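Local coordinates for invasion protein InvA (Salmonella enterica, PDB 2X49) that forms part of the type III secretion export apparatus and takes part in invasion of the intestinal epithelium, represented here by its C-terminal domain, at residues Phe71-Asp76 with Asp127-Cys132; His217-Met222 with Phe318-Asp323. All coordinates share one frame; numbering follows the deposited sequence.

Overall arrangement
Contact 1 and contact 2 hold together separate parts of the C-terminal domain, on opposite sides of its centre, with their own centres 30 Å and their nearest atoms about 14 Å apart. Both segments of contact 1 precede those of contact 2 in the chain. Contact 1 is apolar and packs helix 125-139 on the end of edge strand 66-72 and the loop that follows it; contact 2 is a buried salt bridge from helix 211-221 to the loop after strand 314-317, at the edge of a parallel sheet. A bound mercury ion lies about 2 Å from the side chain of Cys132 in contact 1, and the Glu320 side chain of contact 2 is about 9 Å from a mercury ion.

Contact 1: Phe71-Asp76 with Asp127-Cys132; sequences FTVYFD and DELYHC
Phe71 and Cys132 make the tight end of this buried apolar contact. The Phe71 ring presents CE1 and CD1 to the cysteine, CE1 coming within 3.2 Å of Cys132 CB, a short approach for two carbons. The sulfur meets the ring obliquely: Cys132 SG lies 4.9 Å from the Phe71 centroid and 66° off the ring normal, a sulfur-aromatic contact. The cysteine side chain also lies beside a bound mercury ion.

One step along the contact, Val73 and Leu129 cross at about a right angle. With chi1 at 175°, Val73 holds CG2 anti to its carbonyl carbon, and this is the branch that meets the leucine, reaching Leu129 CD1 at 3.6 Å and Leu129 CB at 3.9 Å. Packing slackens toward partly exposed Phe75, whose ring meets the leucine edge-on, with Phe75 CE1 4.3 Å from Leu129 CD2. One face of this ring lies under Val73 CG1, 3.7 Å above its plane and offset toward the rim.

No hydrogen bond joins the two segments. Phe71 and Val73 point toward helix 125-139, while the intervening Thr72, partly exposed, points away and touches His97 of strand 95-99. Leu129 also touches Leu27 of helix 27-39. Apolar side chains from the end of an edge strand and the loop after it thus pack on a helix, as in alpha/beta packing.

Contact 2: His217-Met222 with Phe318-Asp323; sequences HIRGAM and FGEIAD
A buried, side-on salt bridge between Arg219 and Glu320 ties helix 211-221 to the loop that follows strand 314-317, an outermost strand of the parallel sheet. Two guanidinium nitrogens each take a different carboxylate oxygen. Arg219 NE donates to Glu320 OE2 at 2.7 Å, reaching that oxygen on its syn side but 35° out of the carboxylate plane. Both oxygens lie close to the guanidinium plane, at its edge, whereas the carboxylate is turned 44° against it. This two-point grip restrains rotation of both groups.

After an extended chi2, a bend at chi3 of Arg219 (62°) turns the guanidinium toward the glutamate, and OE2 of Glu320 also comes within 3.4 Å of Arg219 CB. Glu320 runs out straight beyond CG to meet it. Glu187 makes a long, weak ion pair with Arg219 NH1, and Arg299 NE lies close to Arg219 NE, a second positive charge that would probably favour an ionised Glu320. Leu184 and Leu316 touch the arginine side chain. Glu320 OE1 has two partners: the backbone N of Ser317, at the end of the strand, and Arg219 NH2, which stands above the carboxylate plane at 2.9 Å from OE1 in a nearly straight bond.

Contact 1: Phe71-Asp76 with Asp127-Cys132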
loop_
_atom_site.group_PDB
_atom_site.type_symbol
_atom_site.label_atom_id
_atom_site.label_comp_id
_atom_site.label_asym_id
_atom_site.label_seq_id
_atom_site.Cartn_x
_atom_site.Cartn_y
_atom_site.Cartn_z
ATOM N N PHE A 71 5.025 -9.781 11.763
ATOM C CA PHE A 71 6.045 -8.758 11.509
ATOM C C PHE A 71 7.213 -8.908 12.473
ATOM O O PHE A 71 7.073 -9.235 13.634
ATOM C CB PHE A 71 5.474 -7.337 11.698
ATOM C CG PHE A 71 4.228 -7.035 10.884
ATOM C CD1 PHE A 71 4.327 -6.436 9.628
ATOM C CD2 PHE A 71 2.983 -7.344 11.343
ATOM C CE1 PHE A 71 3.217 -6.088 8.860
ATOM C CE2 PHE A 71 1.845 -7.050 10.571
ATOM C CZ PHE A 71 1.957 -6.460 9.309
ATOM N N THR A 72 8.383 -8.621 11.969
ATOM C CA THR A 72 9.577 -8.493 12.804
ATOM C C THR A 72 9.971 -7.020 12.890
ATOM O O THR A 72 10.166 -6.380 11.887
ATOM C CB THR A 72 10.707 -9.283 12.158
ATOM O OG1 THR A 72 10.320 -10.673 12.103
ATOM C CG2 THR A 72 12.064 -9.080 12.850
ATOM N N VAL A 73 9.979 -6.500 14.106
ATOM C CA VAL A 73 10.322 -5.133 14.390
ATOM C C VAL A 73 11.394 -5.148 15.474
ATOM O O VAL A 73 11.115 -5.605 16.562
ATOM C CB VAL A 73 9.090 -4.331 14.917
ATOM C CG1 VAL A 73 9.483 -2.888 15.346
ATOM C CG2 VAL A 73 7.968 -4.288 13.895
ATOM N N TYR A 74 12.584 -4.663 15.162
ATOM C CA TYR A 74 13.683 -4.557 16.169
ATOM C C TYR A 74 13.538 -3.247 16.891
ATOM O O TYR A 74 14.125 -2.229 16.553
ATOM C CB TYR A 74 15.090 -4.807 15.543
ATOM C CG TYR A 74 15.289 -6.262 15.185
ATOM C CD1 TYR A 74 15.755 -7.183 16.125
ATOM C CD2 TYR A 74 15.000 -6.756 13.911
ATOM C CE1 TYR A 74 15.863 -8.475 15.858
ATOM C CE2 TYR A 74 15.126 -8.062 13.624
ATOM C CZ TYR A 74 15.580 -8.934 14.580
ATOM O OH TYR A 74 15.701 -10.281 14.326
ATOM N N PHE A 75 12.781 -3.312 17.971
ATOM C CA PHE A 75 12.351 -2.142 18.751
ATOM C C PHE A 75 13.503 -1.269 19.241
ATOM O O PHE A 75 13.363 -0.043 19.375
ATOM C CB PHE A 75 11.484 -2.526 19.958
ATOM C CG PHE A 75 10.132 -3.068 19.577
ATOM C CD1 PHE A 75 9.158 -2.219 19.128
ATOM C CD2 PHE A 75 9.876 -4.439 19.596
ATOM C CE1 PHE A 75 7.912 -2.711 18.747
ATOM C CE2 PHE A 75 8.619 -4.944 19.195
ATOM C CZ PHE A 75 7.657 -4.073 18.791
ATOM N N ASP A 76 14.627 -1.903 19.483
ATOM C CA ASP A 76 15.803 -1.211 20.057
ATOM C C ASP A 76 16.822 -0.764 18.982
ATOM O O ASP A 76 17.865 -0.201 19.303
ATOM C CB ASP A 76 16.475 -2.100 21.128
ATOM C CG ASP A 76 15.486 -2.576 22.220
ATOM O OD1 ASP A 76 14.578 -1.813 22.567
ATOM O OD2 ASP A 76 15.610 -3.739 22.670
ATOM N N ASP A 127 7.937 3.668 13.850
ATOM C CA ASP A 127 7.543 4.220 12.548
ATOM C C ASP A 127 7.483 3.141 11.489
ATOM O O ASP A 127 6.616 3.137 10.613
ATOM C CB ASP A 127 8.474 5.345 12.097
ATOM C CG ASP A 127 8.218 6.648 12.855
ATOM O OD1 ASP A 127 7.134 6.816 13.481
ATOM O OD2 ASP A 127 9.102 7.529 12.834
ATOM N N GLU A 128 8.424 2.221 11.575
ATOM C CA GLU A 128 8.448 1.080 10.657
ATOM C C GLU A 128 7.232 0.165 10.941
ATOM O O GLU A 128 6.568 -0.299 10.038
ATOM C CB GLU A 128 9.771 0.297 10.748
ATOM C CG GLU A 128 9.765 -0.989 9.925
ATOM C CD GLU A 128 9.855 -0.770 8.414
ATOM O OE1 GLU A 128 9.850 0.392 7.933
ATOM O OE2 GLU A 128 9.926 -1.794 7.701
ATOM N N LEU A 129 6.916 -0.016 12.199
ATOM C CA LEU A 129 5.830 -0.925 12.592
ATOM C C LEU A 129 4.503 -0.362 12.085
ATOM O O LEU A 129 3.700 -1.054 11.502
ATOM C CB LEU A 129 5.748 -1.075 14.105
ATOM C CG LEU A 129 4.545 -1.911 14.621
ATOM C CD1 LEU A 129 4.479 -3.277 13.989
ATOM C CD2 LEU A 129 4.619 -2.007 16.121
ATOM N N TYR A 130 4.366 0.937 12.242
ATOM C CA TYR A 130 3.166 1.620 11.707
ATOM C C TYR A 130 3.072 1.436 10.191
ATOM O O TYR A 130 1.997 1.088 9.640
ATOM C CB TYR A 130 3.166 3.119 12.004
ATOM C CG TYR A 130 2.063 3.796 11.197
ATOM C CD1 TYR A 130 0.760 3.630 11.549
ATOM C CD2 TYR A 130 2.341 4.591 10.119
ATOM C CE1 TYR A 130 -0.263 4.187 10.810
ATOM C CE2 TYR A 130 1.326 5.169 9.370
ATOM C CZ TYR A 130 0.022 4.970 9.734
ATOM O OH TYR A 130 -1.036 5.545 9.002
ATOM N N HIS A 131 4.174 1.629 9.488
ATOM C CA HIS A 131 4.161 1.444 8.012
ATOM C C HIS A 131 3.753 0.037 7.614
ATOM O O HIS A 131 2.890 -0.172 6.744
ATOM C CB HIS A 131 5.504 1.810 7.383
ATOM C CG HIS A 131 5.496 1.858 5.882
ATOM N ND1 HIS A 131 6.330 1.310 4.977
ATOM C CD2 HIS A 131 4.552 2.556 5.161
ATOM C CE1 HIS A 131 5.889 1.686 3.729
ATOM N NE2 HIS A 131 4.823 2.454 3.869
ATOM N N CYS A 132 4.347 -0.945 8.259
ATOM C CA CYS A 132 4.039 -2.366 8.003
ATOM C C CYS A 132 2.538 -2.605 8.171
ATOM O O CYS A 132 1.866 -3.233 7.322
ATOM C CB CYS A 132 4.756 -3.279 8.986
ATOM S SG CYS A 132 6.473 -3.511 8.539
#

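Contact 2: His217-Met222 with Phe318-Asp323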
loop_
_atom_site.group_PDB
_atom_site.type_symbol
_atom_site.label_atom_id
_atom_site.label_comp_id
_atom_site.label_asym_id
_atom_site.label_seq_id
_atom_site.Cartn_x
_atom_site.Cartn_y
_atom_site.Cartn_z
ATOM N N HIS A 217 -9.592 5.684 -14.373
ATOM C CA HIS A 217 -9.763 7.085 -14.686
ATOM C C HIS A 217 -9.660 7.962 -13.441
ATOM O O HIS A 217 -9.109 9.076 -13.461
ATOM C CB HIS A 217 -11.072 7.365 -15.439
ATOM C CG HIS A 217 -11.118 6.793 -16.822
ATOM N ND1 HIS A 217 -10.270 7.203 -17.829
ATOM C CD2 HIS A 217 -11.950 5.881 -17.389
ATOM C CE1 HIS A 217 -10.537 6.536 -18.939
ATOM N NE2 HIS A 217 -11.571 5.744 -18.704
ATOM N N ILE A 218 -10.232 7.453 -12.367
ATOM C CA ILE A 218 -10.218 8.161 -11.074
ATOM C C ILE A 218 -8.763 8.296 -10.583
ATOM O O ILE A 218 -8.298 9.367 -10.168
ATOM C CB ILE A 218 -11.119 7.531 -9.995
ATOM C CG1 ILE A 218 -12.583 7.447 -10.475
ATOM C CG2 ILE A 218 -11.020 8.300 -8.696
ATOM C CD1 ILE A 218 -13.091 8.691 -11.121
ATOM N N ARG A 219 -8.037 7.206 -10.724
ATOM C CA ARG A 219 -6.594 7.191 -10.329
ATOM C C ARG A 219 -5.898 8.280 -11.097
ATOM O O ARG A 219 -5.066 9.041 -10.603
ATOM C CB ARG A 219 -5.924 5.858 -10.614
ATOM C CG ARG A 219 -6.259 4.766 -9.660
ATOM C CD ARG A 219 -5.480 3.549 -10.009
ATOM N NE ARG A 219 -4.025 3.713 -9.912
ATOM C CZ ARG A 219 -3.301 3.294 -8.871
ATOM N NH1 ARG A 219 -3.899 2.653 -7.840
ATOM N NH2 ARG A 219 -1.977 3.490 -8.868
ATOM N N GLY A 220 -6.220 8.353 -12.374
ATOM C CA GLY A 220 -5.601 9.390 -13.223
ATOM C C GLY A 220 -5.875 10.828 -12.743
ATOM O O GLY A 220 -5.021 11.730 -12.757
ATOM N N ALA A 221 -7.106 11.036 -12.342
ATOM C CA ALA A 221 -7.540 12.349 -11.877
ATOM C C ALA A 221 -6.787 12.711 -10.610
ATOM O O ALA A 221 -6.489 13.864 -10.329
ATOM C CB ALA A 221 -9.066 12.403 -11.612
ATOM N N MET A 222 -6.461 11.682 -9.867
ATOM C CA MET A 222 -5.857 11.810 -8.521
ATOM C C MET A 222 -4.351 11.718 -8.559
ATOM O O MET A 222 -3.696 11.575 -7.535
ATOM C CB MET A 222 -6.412 10.732 -7.568
ATOM C CG MET A 222 -7.878 10.934 -7.194
ATOM S SD MET A 222 -8.389 12.586 -6.642
ATOM C CE MET A 222 -7.579 12.555 -5.021
ATOM N N PHE A 318 3.289 5.795 -15.564
ATOM C CA PHE A 318 4.160 6.941 -15.847
ATOM C C PHE A 318 3.417 8.268 -15.643
ATOM O O PHE A 318 3.969 9.256 -15.147
ATOM C CB PHE A 318 4.771 6.868 -17.255
ATOM C CG PHE A 318 5.586 5.618 -17.533
ATOM C CD1 PHE A 318 6.507 5.122 -16.614
ATOM C CD2 PHE A 318 5.430 4.922 -18.722
ATOM C CE1 PHE A 318 7.268 3.986 -16.917
ATOM C CE2 PHE A 318 6.189 3.771 -19.022
ATOM C CZ PHE A 318 7.092 3.299 -18.108
ATOM N N GLY A 319 2.152 8.305 -16.028
ATOM C CA GLY A 319 1.339 9.504 -15.827
ATOM C C GLY A 319 1.047 9.841 -14.379
ATOM O O GLY A 319 0.862 10.985 -13.968
ATOM N N GLU A 320 0.974 8.789 -13.596
ATOM C CA GLU A 320 0.665 8.907 -12.178
ATOM C C GLU A 320 1.774 9.612 -11.436
ATOM O O GLU A 320 1.506 10.263 -10.435
ATOM C CB GLU A 320 0.288 7.576 -11.529
ATOM C CG GLU A 320 -1.188 7.184 -11.870
ATOM C CD GLU A 320 -1.580 5.744 -11.463
ATOM O OE1 GLU A 320 -0.722 4.974 -11.012
ATOM O OE2 GLU A 320 -2.762 5.375 -11.691
ATOM N N ILE A 321 2.985 9.557 -11.976
ATOM C CA ILE A 321 4.166 10.193 -11.323
ATOM C C ILE A 321 4.648 11.462 -12.057
ATOM O O ILE A 321 5.797 11.866 -11.928
ATOM C CB ILE A 321 5.356 9.181 -11.087
ATOM C CG1 ILE A 321 5.966 8.742 -12.418
ATOM C CG2 ILE A 321 4.892 7.985 -10.227
ATOM C CD1 ILE A 321 7.413 8.322 -12.317
ATOM N N ALA A 322 3.729 12.115 -12.762
ATOM C CA ALA A 322 4.039 13.341 -13.517
ATOM C C ALA A 322 4.540 14.471 -12.627
ATOM O O ALA A 322 5.357 15.298 -13.028
ATOM C CB ALA A 322 2.801 13.791 -14.345
ATOM N N ASP A 323 4.082 14.452 -11.385
ATOM C CA ASP A 323 4.417 15.548 -10.429
ATOM C C ASP A 323 5.565 15.164 -9.552
ATOM O O ASP A 323 5.866 15.834 -8.562
ATOM C CB ASP A 323 3.212 15.951 -9.557
ATOM C CG ASP A 323 2.330 16.989 -10.232
ATOM O OD1 ASP A 323 1.681 17.786 -9.513
ATOM O OD2 ASP A 323 2.293 17.042 -11.488
#